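Local coordinates for protein PtLCIB4 H88A mutant (PDB 5B5Z) that binds zinc as an engineered variant of an LCIB-family beta-carbonic anhydrase, whose parent enzyme probably interconverts carbon dioxide and bicarbonate, at residues T56-D61 with R65-D70; Q69-V74 with S107-Y112; V35-K40 with F256-F261. All blocks are in the same frame, centred on the assembly; numbering follows the deposited sequence.

Overall arrangement
Starting from the N terminus, residues 35-40 on helix 31-43 open interaction 3, the longest loop, which strand 255-264 closes more than 200 residues later. Interactions 1 and 2 both fall within that span. Interaction 1 closes a very short loop, from the end of strand 52-57 through the zinc-binding turn to helix 65-75. Interaction 2 then starts on the same helix, sharing Gln69 and Asp70, and closes at strand 107-117, the neighbour of strand 52-57 in the sheet. The two loops follow one another, overlapping only at these shared residues. All three contacts pack helices onto one mixed sheet, and Val35 CG2 touches Phe71 CE2 at 3.9 Å where the helices of interactions 2 and 3 meet.

Interaction 1: residues T56-D61 with R65-D70; sequences TSLCSD and RPLEQD. With ZN (zinc ion), chain C.
Thr56 OG1 donates a 2.8 Å hydrogen bond to Glu68 OE2, meeting the carboxylate on its anti side and 34° out of its plane. A chi1 of 69° sets this hydroxyl between the backbone N and the carbonyl carbon of Thr56, facing the helix. Two residues on, Leu58 lies alongside the aliphatic stem of the same glutamate, with Leu58 CD1 3.6 Å from Glu68 CG and the side chains running past each other in opposite directions; the same methyl meets Leu67 CD2 at 4.0 Å. Strand 52-57 is thereby packed on helix 65-75, the first two elements of a beta-alpha-beta unit completed by strand 79-80. In the connecting loop Cys59 SG binds zinc at 2.3 Å, and His115, Cys139 and a water complete four ligands. Cys59 O accepts a weak bond from Arg65 NH1, whereas Ser60 O receives Arg65 NH2 at 3.1 Å in a nearly straight bond (165°) that lies in the guanidinium plane. Arg65 NE makes a 2.9 Å salt bridge to Glu68 OE1, and its NH2 also bonds His78 O of the second subunit. Asp61 O sits over one face of the guanidinium. Asp61 OD2 accepts a 2.6 Å hydrogen bond from the O of the zinc-bound water and pairs with Arg129, consistent with the Asp-Arg dyad of beta-carbonic anhydrases.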
loop_
_atom_site.group_PDB
_atom_site.type_symbol
_atom_site.label_atom_id
_atom_site.label_comp_id
_atom_site.label_asym_id
_atom_site.label_seq_id
_atom_site.Cartn_x
_atom_site.Cartn_y
_atom_site.Cartn_z
ATOM N N THR A 56 4.760 -6.363 3.439
ATOM C CA THR A 56 3.624 -7.077 2.840
ATOM C C THR A 56 3.505 -6.774 1.345
ATOM O O THR A 56 3.897 -5.699 0.877
ATOM C CB THR A 56 2.285 -6.722 3.512
ATOM O OG1 THR A 56 1.925 -5.371 3.200
ATOM C CG2 THR A 56 2.344 -6.896 5.042
ATOM N N SER A 57 2.967 -7.742 0.613
ATOM C CA SER A 57 2.519 -7.529 -0.757
ATOM C C SER A 57 1.120 -8.133 -0.853
ATOM O O SER A 57 0.939 -9.328 -1.139
ATOM C CB SER A 57 3.480 -8.159 -1.772
ATOM O OG SER A 57 3.109 -7.794 -3.105
ATOM N N LEU A 58 0.149 -7.297 -0.534
ATOM C CA LEU A 58 -1.258 -7.682 -0.498
ATOM C C LEU A 58 -2.070 -6.671 -1.299
ATOM O O LEU A 58 -1.581 -5.571 -1.593
ATOM C CB LEU A 58 -1.760 -7.748 0.949
ATOM C CG LEU A 58 -0.998 -8.722 1.865
ATOM C CD1 LEU A 58 -1.355 -8.517 3.360
ATOM C CD2 LEU A 58 -1.247 -10.171 1.441
ATOM N N CYS A 59 -3.306 -7.022 -1.650
ATOM C CA CYS A 59 -4.117 -6.122 -2.476
ATOM C C CYS A 59 -4.417 -4.815 -1.737
ATOM O O CYS A 59 -4.549 -4.777 -0.498
ATOM C CB CYS A 59 -5.442 -6.797 -2.903
ATOM S SG CYS A 59 -6.410 -5.795 -4.071
ATOM N N SER A 60 -4.527 -3.748 -2.512
ATOM C CA SER A 60 -4.838 -2.427 -1.989
ATOM C C SER A 60 -6.236 -2.351 -1.362
ATOM O O SER A 60 -6.521 -1.440 -0.600
ATOM C CB SER A 60 -4.684 -1.424 -3.121
ATOM O OG SER A 60 -5.256 -1.941 -4.298
ATOM N N ASP A 61 -7.110 -3.301 -1.710
ATOM C CA ASP A 61 -8.454 -3.416 -1.117
ATOM C C ASP A 61 -8.449 -3.306 0.428
ATOM O O ASP A 61 -7.616 -3.925 1.092
ATOM C CB ASP A 61 -9.042 -4.761 -1.568
ATOM C CG ASP A 61 -10.543 -4.874 -1.360
ATOM O OD1 ASP A 61 -11.090 -4.280 -0.396
ATOM O OD2 ASP A 61 -11.165 -5.639 -2.149
ATOM N N ARG A 65 -6.571 -5.382 5.034
ATOM C CA ARG A 65 -5.910 -4.763 6.186
ATOM C C ARG A 65 -5.824 -5.611 7.474
ATOM O O ARG A 65 -4.821 -5.512 8.179
ATOM C CB ARG A 65 -6.582 -3.422 6.538
ATOM C CG ARG A 65 -6.580 -2.337 5.422
ATOM C CD ARG A 65 -5.220 -1.721 5.119
ATOM N NE ARG A 65 -4.470 -2.521 4.155
ATOM C CZ ARG A 65 -4.662 -2.472 2.839
ATOM N NH1 ARG A 65 -3.938 -3.248 2.040
ATOM N NH2 ARG A 65 -5.576 -1.649 2.319
ATOM N N PRO A 66 -6.852 -6.431 7.800
ATOM C CA PRO A 66 -6.724 -7.181 9.064
ATOM C C PRO A 66 -5.489 -8.074 9.174
ATOM O O PRO A 66 -4.924 -8.214 10.261
ATOM C CB PRO A 66 -7.996 -8.034 9.083
ATOM C CG PRO A 66 -8.981 -7.214 8.327
ATOM C CD PRO A 66 -8.190 -6.622 7.206
ATOM N N LEU A 67 -5.058 -8.651 8.061
ATOM C CA LEU A 67 -3.875 -9.500 8.056
ATOM C C LEU A 67 -2.606 -8.695 8.362
ATOM O O LEU A 67 -1.745 -9.140 9.122
ATOM C CB LEU A 67 -3.753 -10.214 6.703
ATOM C CG LEU A 67 -2.594 -11.201 6.554
ATOM C CD1 LEU A 67 -2.629 -12.254 7.628
ATOM C CD2 LEU A 67 -2.586 -11.828 5.164
ATOM N N GLU A 68 -2.506 -7.507 7.781
ATOM C CA GLU A 68 -1.389 -6.616 8.062
ATOM C C GLU A 68 -1.381 -6.191 9.521
ATOM O O GLU A 68 -0.318 -6.133 10.143
ATOM C CB GLU A 68 -1.443 -5.376 7.167
ATOM C CG GLU A 68 -1.411 -5.716 5.695
ATOM C CD GLU A 68 -1.359 -4.483 4.820
ATOM O OE1 GLU A 68 -1.973 -3.462 5.212
ATOM O OE2 GLU A 68 -0.678 -4.531 3.766
ATOM N N GLN A 69 -2.563 -5.875 10.048
ATOM C CA GLN A 69 -2.686 -5.474 11.446
ATOM C C GLN A 69 -2.286 -6.610 12.383
ATOM O O GLN A 69 -1.600 -6.383 13.377
ATOM C CB GLN A 69 -4.105 -5.011 11.751
ATOM C CG GLN A 69 -4.448 -3.670 11.120
ATOM C CD GLN A 69 -5.903 -3.296 11.323
ATOM O OE1 GLN A 69 -6.651 -4.008 11.998
ATOM N NE2 GLN A 69 -6.310 -2.163 10.754
ATOM N N ASP A 70 -2.688 -7.832 12.056
ATOM C CA ASP A 70 -2.390 -8.966 12.932
ATOM C C ASP A 70 -0.888 -9.276 13.003
ATOM O O ASP A 70 -0.336 -9.528 14.080
ATOM C CB ASP A 70 -3.172 -10.196 12.479
ATOM C CG ASP A 70 -4.667 -10.056 12.705
ATOM O OD1 ASP A 70 -5.088 -9.191 13.508
ATOM O OD2 ASP A 70 -5.436 -10.818 12.075
HETATM ZN ZN ZN C . -8.176 -7.179 -4.385
HETATM O O HOH W 1 -9.902 -6.343 -4.328
#

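Interaction 2: residues Q69-V74 with S107-Y112; sequences QDFGEV and SCLLIY
Phe71 presents one face of its ring to Ile111, and that overlap is the tight part of the contact. The terminal methyl, Ile111 CD1, lies 3.9 Å from the Phe71 ring centroid and only 15° off the ring normal, which makes it a CH-pi contact over the face. The methyl is displaced toward the rim, as its equal 3.8 Å distances to Phe71 CE2 and Phe71 CZ indicate. Ile111 CG1 follows behind it, 4.0 Å from Phe71 CD2, so two successive carbons of the isoleucine branch line the same part of the ring. That branch is directed at the helix by a chi1 of -43°, with CG1 beside the backbone N. Between the backbones the spacing is wide, 8.9 Å from Phe71 CA to Ile111 CA, and the aromatic ring bridges much of it. The setting is an alpha/beta fold: helix 65-75 lies on a face of the sheet in which strand 107-117 runs parallel to strands 52-57 and 238-247. Leu110 and Tyr112 point away from this helix and pack on helix 205-228, so helices flank the sheet on both sides at this strand. Looser packing is found at Leu109, whose CD2 approaches Phe71 CD1 obliquely at 4.4 Å and whose side chain also leans on Leu54, Ala239 and Val241. On the far side of the ring, Val35 CG2 of helix 31-43 covers the opposite face, so Phe71 is sandwiched between a helix and the sheet. The outer side of helix 65-75 differs entirely: Gln69 and Glu73 turn their polar ends to solvent, more than 11 Å from any atom of residues 107-112.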
loop_
_atom_site.group_PDB
_atom_site.type_symbol
_atom_site.label_atom_id
_atom_site.label_comp_id
_atom_site.label_asym_id
_atom_site.label_seq_id
_atom_site.Cartn_x
_atom_site.Cartn_y
_atom_site.Cartn_z
ATOM N N GLN A 69 -2.563 -5.875 10.048
ATOM C CA GLN A 69 -2.686 -5.474 11.446
ATOM C C GLN A 69 -2.286 -6.610 12.383
ATOM O O GLN A 69 -1.600 -6.383 13.377
ATOM C CB GLN A 69 -4.105 -5.011 11.751
ATOM C CG GLN A 69 -4.448 -3.670 11.120
ATOM C CD GLN A 69 -5.903 -3.296 11.323
ATOM O OE1 GLN A 69 -6.651 -4.008 11.998
ATOM N NE2 GLN A 69 -6.310 -2.163 10.754
ATOM N N ASP A 70 -2.688 -7.832 12.056
ATOM C CA ASP A 70 -2.390 -8.966 12.932
ATOM C C ASP A 70 -0.888 -9.276 13.003
ATOM O O ASP A 70 -0.336 -9.528 14.080
ATOM C CB ASP A 70 -3.172 -10.196 12.479
ATOM C CG ASP A 70 -4.667 -10.056 12.705
ATOM O OD1 ASP A 70 -5.088 -9.191 13.508
ATOM O OD2 ASP A 70 -5.436 -10.818 12.075
ATOM N N PHE A 71 -0.200 -9.232 11.868
ATOM C CA PHE A 71 1.254 -9.382 11.897
ATOM C C PHE A 71 1.941 -8.146 12.481
ATOM O O PHE A 71 3.005 -8.247 13.076
ATOM C CB PHE A 71 1.801 -9.669 10.488
ATOM C CG PHE A 71 1.807 -11.130 10.134
ATOM C CD1 PHE A 71 2.719 -11.995 10.730
ATOM C CD2 PHE A 71 0.917 -11.644 9.209
ATOM C CE1 PHE A 71 2.741 -13.339 10.413
ATOM C CE2 PHE A 71 0.940 -12.995 8.895
ATOM C CZ PHE A 71 1.848 -13.842 9.503
ATOM N N GLY A 72 1.332 -6.989 12.264
ATOM C CA GLY A 72 1.872 -5.730 12.751
ATOM C C GLY A 72 1.887 -5.676 14.265
ATOM O O GLY A 72 2.763 -5.050 14.865
ATOM N N GLU A 73 0.932 -6.349 14.891
ATOM C CA GLU A 73 0.950 -6.443 16.358
ATOM C C GLU A 73 2.194 -7.146 16.885
ATOM O O GLU A 73 2.640 -6.869 18.009
ATOM C CB GLU A 73 -0.300 -7.157 16.869
ATOM C CG GLU A 73 -1.561 -6.373 16.652
ATOM C CD GLU A 73 -2.810 -7.118 17.096
ATOM O OE1 GLU A 73 -2.722 -8.336 17.404
ATOM O OE2 GLU A 73 -3.884 -6.476 17.124
ATOM N N VAL A 74 2.759 -8.049 16.084
ATOM C CA VAL A 74 3.939 -8.804 16.479
ATOM C C VAL A 74 5.226 -8.103 16.040
ATOM O O VAL A 74 6.181 -8.014 16.807
ATOM C CB VAL A 74 3.906 -10.254 15.902
ATOM C CG1 VAL A 74 5.194 -11.002 16.244
ATOM C CG2 VAL A 74 2.687 -11.015 16.429
ATOM N N SER A 107 16.604 -9.206 10.066
ATOM C CA SER A 107 16.059 -9.844 8.877
ATOM C C SER A 107 14.727 -9.238 8.490
ATOM O O SER A 107 14.178 -8.421 9.225
ATOM C CB SER A 107 15.891 -11.345 9.108
ATOM O OG SER A 107 17.147 -11.980 9.245
ATOM N N CYS A 108 14.225 -9.640 7.321
ATOM C CA CYS A 108 12.903 -9.236 6.857
ATOM C C CYS A 108 11.937 -10.421 6.873
ATOM O O CYS A 108 12.333 -11.573 6.694
ATOM C CB CYS A 108 12.983 -8.654 5.439
ATOM S SG CYS A 108 11.366 -8.336 4.648
ATOM N N LEU A 109 10.667 -10.113 7.096
ATOM C CA LEU A 109 9.597 -11.085 6.919
ATOM C C LEU A 109 8.627 -10.514 5.899
ATOM O O LEU A 109 8.026 -9.481 6.155
ATOM C CB LEU A 109 8.877 -11.364 8.231
ATOM C CG LEU A 109 7.543 -12.109 8.099
ATOM C CD1 LEU A 109 7.695 -13.480 7.441
ATOM C CD2 LEU A 109 6.883 -12.223 9.470
ATOM N N LEU A 110 8.513 -11.169 4.747
ATOM C CA LEU A 110 7.579 -10.765 3.692
ATOM C C LEU A 110 6.344 -11.655 3.679
ATOM O O LEU A 110 6.454 -12.868 3.601
ATOM C CB LEU A 110 8.265 -10.817 2.324
ATOM C CG LEU A 110 7.372 -10.539 1.116
ATOM C CD1 LEU A 110 6.954 -9.075 1.087
ATOM C CD2 LEU A 110 8.105 -10.925 -0.147
ATOM N N ILE A 111 5.173 -11.033 3.801
ATOM C CA ILE A 111 3.880 -11.722 3.685
ATOM C C ILE A 111 3.230 -11.301 2.377
ATOM O O ILE A 111 2.974 -10.117 2.181
ATOM C CB ILE A 111 2.895 -11.362 4.840
ATOM C CG1 ILE A 111 3.593 -11.343 6.208
ATOM C CG2 ILE A 111 1.652 -12.280 4.815
ATOM C CD1 ILE A 111 4.081 -12.708 6.691
ATOM N N TYR A 112 2.957 -12.239 1.475
ATOM C CA TYR A 112 2.307 -11.867 0.216
ATOM C C TYR A 112 1.206 -12.841 -0.126
ATOM O O TYR A 112 1.197 -13.965 0.343
ATOM C CB TYR A 112 3.317 -11.804 -0.944
ATOM C CG TYR A 112 3.828 -13.136 -1.467
ATOM C CD1 TYR A 112 4.953 -13.746 -0.918
ATOM C CD2 TYR A 112 3.215 -13.741 -2.548
ATOM C CE1 TYR A 112 5.427 -14.967 -1.415
ATOM C CE2 TYR A 112 3.675 -14.963 -3.053
ATOM C CZ TYR A 112 4.774 -15.566 -2.478
ATOM O OH TYR A 112 5.238 -16.776 -2.989
#

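Interaction 3: residues V35-K40 with F256-F261; sequences VAMVSK and FVVRRF
Met37 leaves its helix with CG opposite the backbone N (chi1 -179°) and then bends at the last torsion (chi3 72°), which swings its CE methyl toward the strand; Phe261, with a chi1 of -177°, extends its ring back toward the helix. The two side chains slide past each other in opposite directions. This is helix-on-sheet packing, joining helix 31-43 to strand 255-264, which runs antiparallel to its neighbour, strand 238-247. The strand turns a corner at Arg259, where Arg259 and Arg260 both face Gly242 in a classic beta bulge. Val258 before the corner and Phe261 after it both point toward the helix, consistent with the change of direction there. Met37 CE reaches the two of them: it lies 4.2 Å from Phe261 CD2, approaching the ring obliquely, and 4.4 Å from Val258 CG2. Val38 makes the closer approach. Its CG1 is 4.0 Å from Phe261 CZ, while CG2 stands over one face of the ring, 4.1 Å above the plane and shifted toward the rim. The helix backbone itself comes equally near, with Val38 CA 4.0 Å from Phe261 CZ, so the far end of the ring abuts the helix surface. Phe261 also meets the ring of Phe274, and it shares Val241 with Val38. Within the helix, Val35 O accepts two bonds from one residue, Ser39 OG at 2.7 Å and Ser39 N at 3.0 Å, which reach it from opposite faces of its carbonyl plane.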
loop_
_atom_site.group_PDB
_atom_site.type_symbol
_atom_site.label_atom_id
_atom_site.label_comp_id
_atom_site.label_asym_id
_atom_site.label_seq_id
_atom_site.Cartn_x
_atom_site.Cartn_y
_atom_site.Cartn_z
ATOM N N VAL A 35 -0.611 -16.269 12.438
ATOM C CA VAL A 35 0.375 -15.424 13.088
ATOM C C VAL A 35 1.071 -16.181 14.221
ATOM O O VAL A 35 2.289 -16.094 14.376
ATOM C CB VAL A 35 -0.266 -14.141 13.599
ATOM C CG1 VAL A 35 0.743 -13.320 14.422
ATOM C CG2 VAL A 35 -0.760 -13.321 12.407
ATOM N N ALA A 36 0.301 -16.957 14.978
ATOM C CA ALA A 36 0.874 -17.770 16.048
ATOM C C ALA A 36 1.891 -18.767 15.503
ATOM O O ALA A 36 3.008 -18.880 16.013
ATOM C CB ALA A 36 -0.226 -18.492 16.807
ATOM N N MET A 37 1.511 -19.466 14.436
ATOM C CA MET A 37 2.375 -20.469 13.836
ATOM C C MET A 37 3.652 -19.863 13.252
ATOM O O MET A 37 4.751 -20.365 13.479
ATOM C CB MET A 37 1.618 -21.234 12.747
ATOM C CG MET A 37 2.462 -22.296 12.112
ATOM S SD MET A 37 1.859 -22.854 10.504
ATOM C CE MET A 37 2.226 -21.434 9.449
ATOM N N VAL A 38 3.515 -18.767 12.511
ATOM C CA VAL A 38 4.671 -18.176 11.863
ATOM C C VAL A 38 5.642 -17.580 12.897
ATOM O O VAL A 38 6.854 -17.772 12.805
ATOM C CB VAL A 38 4.248 -17.084 10.854
ATOM C CG1 VAL A 38 5.465 -16.310 10.370
ATOM C CG2 VAL A 38 3.509 -17.721 9.674
ATOM N N SER A 39 5.100 -16.864 13.871
ATOM C CA SER A 39 5.944 -16.197 14.857
ATOM C C SER A 39 6.633 -17.240 15.735
ATOM O O SER A 39 7.800 -17.082 16.064
ATOM C CB SER A 39 5.138 -15.214 15.710
ATOM O OG SER A 39 4.077 -15.839 16.404
ATOM N N LYS A 40 5.928 -18.318 16.080
ATOM C CA LYS A 40 6.550 -19.380 16.876
ATOM C C LYS A 40 7.715 -20.014 16.134
ATOM O O LYS A 40 8.782 -20.219 16.704
ATOM C CB LYS A 40 5.527 -20.457 17.247
ATOM C CG LYS A 40 6.113 -21.599 18.087
ATOM C CD LYS A 40 5.075 -22.680 18.351
ATOM C CE LYS A 40 5.514 -23.616 19.469
ATOM N NZ LYS A 40 4.338 -24.296 20.088
ATOM N N PHE A 256 -6.256 -17.808 5.921
ATOM C CA PHE A 256 -5.125 -17.759 5.013
ATOM C C PHE A 256 -4.700 -19.173 4.665
ATOM O O PHE A 256 -4.607 -20.036 5.538
ATOM C CB PHE A 256 -3.961 -16.972 5.654
ATOM C CG PHE A 256 -2.878 -16.554 4.674
ATOM C CD1 PHE A 256 -1.784 -17.383 4.407
ATOM C CD2 PHE A 256 -2.949 -15.314 4.032
ATOM C CE1 PHE A 256 -0.784 -16.990 3.510
ATOM C CE2 PHE A 256 -1.947 -14.910 3.147
ATOM C CZ PHE A 256 -0.869 -15.750 2.879
ATOM N N VAL A 257 -4.466 -19.400 3.378
ATOM C CA VAL A 257 -3.953 -20.663 2.882
ATOM C C VAL A 257 -2.471 -20.529 2.598
ATOM O O VAL A 257 -2.094 -19.883 1.632
ATOM C CB VAL A 257 -4.672 -21.075 1.582
ATOM C CG1 VAL A 257 -4.265 -22.509 1.150
ATOM C CG2 VAL A 257 -6.176 -20.925 1.740
ATOM N N VAL A 258 -1.629 -21.138 3.424
ATOM C CA VAL A 258 -0.183 -21.060 3.221
ATOM C C VAL A 258 0.293 -21.957 2.088
ATOM O O VAL A 258 0.107 -23.174 2.128
ATOM C CB VAL A 258 0.595 -21.452 4.489
ATOM C CG1 VAL A 258 2.080 -21.309 4.250
ATOM C CG2 VAL A 258 0.180 -20.582 5.635
ATOM N N ARG A 259 0.922 -21.353 1.090
ATOM C CA ARG A 259 1.472 -22.096 -0.030
ATOM C C ARG A 259 3.009 -22.124 0.001
ATOM O O ARG A 259 3.639 -23.048 -0.517
ATOM C CB ARG A 259 0.974 -21.480 -1.336
ATOM C CG ARG A 259 -0.483 -21.721 -1.631
ATOM C CD ARG A 259 -0.701 -23.157 -2.090
ATOM N NE ARG A 259 -1.628 -23.210 -3.217
ATOM C CZ ARG A 259 -2.895 -23.592 -3.108
ATOM N NH1 ARG A 259 -3.376 -23.948 -1.930
ATOM N NH2 ARG A 259 -3.674 -23.602 -4.172
ATOM N N ARG A 260 3.604 -21.101 0.620
ATOM C CA ARG A 260 5.050 -20.958 0.748
ATOM C C ARG A 260 5.375 -20.457 2.152
ATOM O O ARG A 260 4.748 -19.512 2.642
ATOM C CB ARG A 260 5.620 -19.976 -0.285
ATOM N N PHE A 261 6.324 -21.106 2.813
ATOM C CA PHE A 261 6.821 -20.621 4.099
ATOM C C PHE A 261 8.264 -21.084 4.201
ATOM O O PHE A 261 8.526 -22.266 4.408
ATOM C CB PHE A 261 5.980 -21.148 5.253
ATOM C CG PHE A 261 6.395 -20.622 6.598
ATOM C CD1 PHE A 261 7.130 -19.452 6.711
ATOM C CD2 PHE A 261 6.042 -21.303 7.750
ATOM C CE1 PHE A 261 7.507 -18.979 7.957
ATOM C CE2 PHE A 261 6.419 -20.835 9.001
ATOM C CZ PHE A 261 7.140 -19.668 9.102
#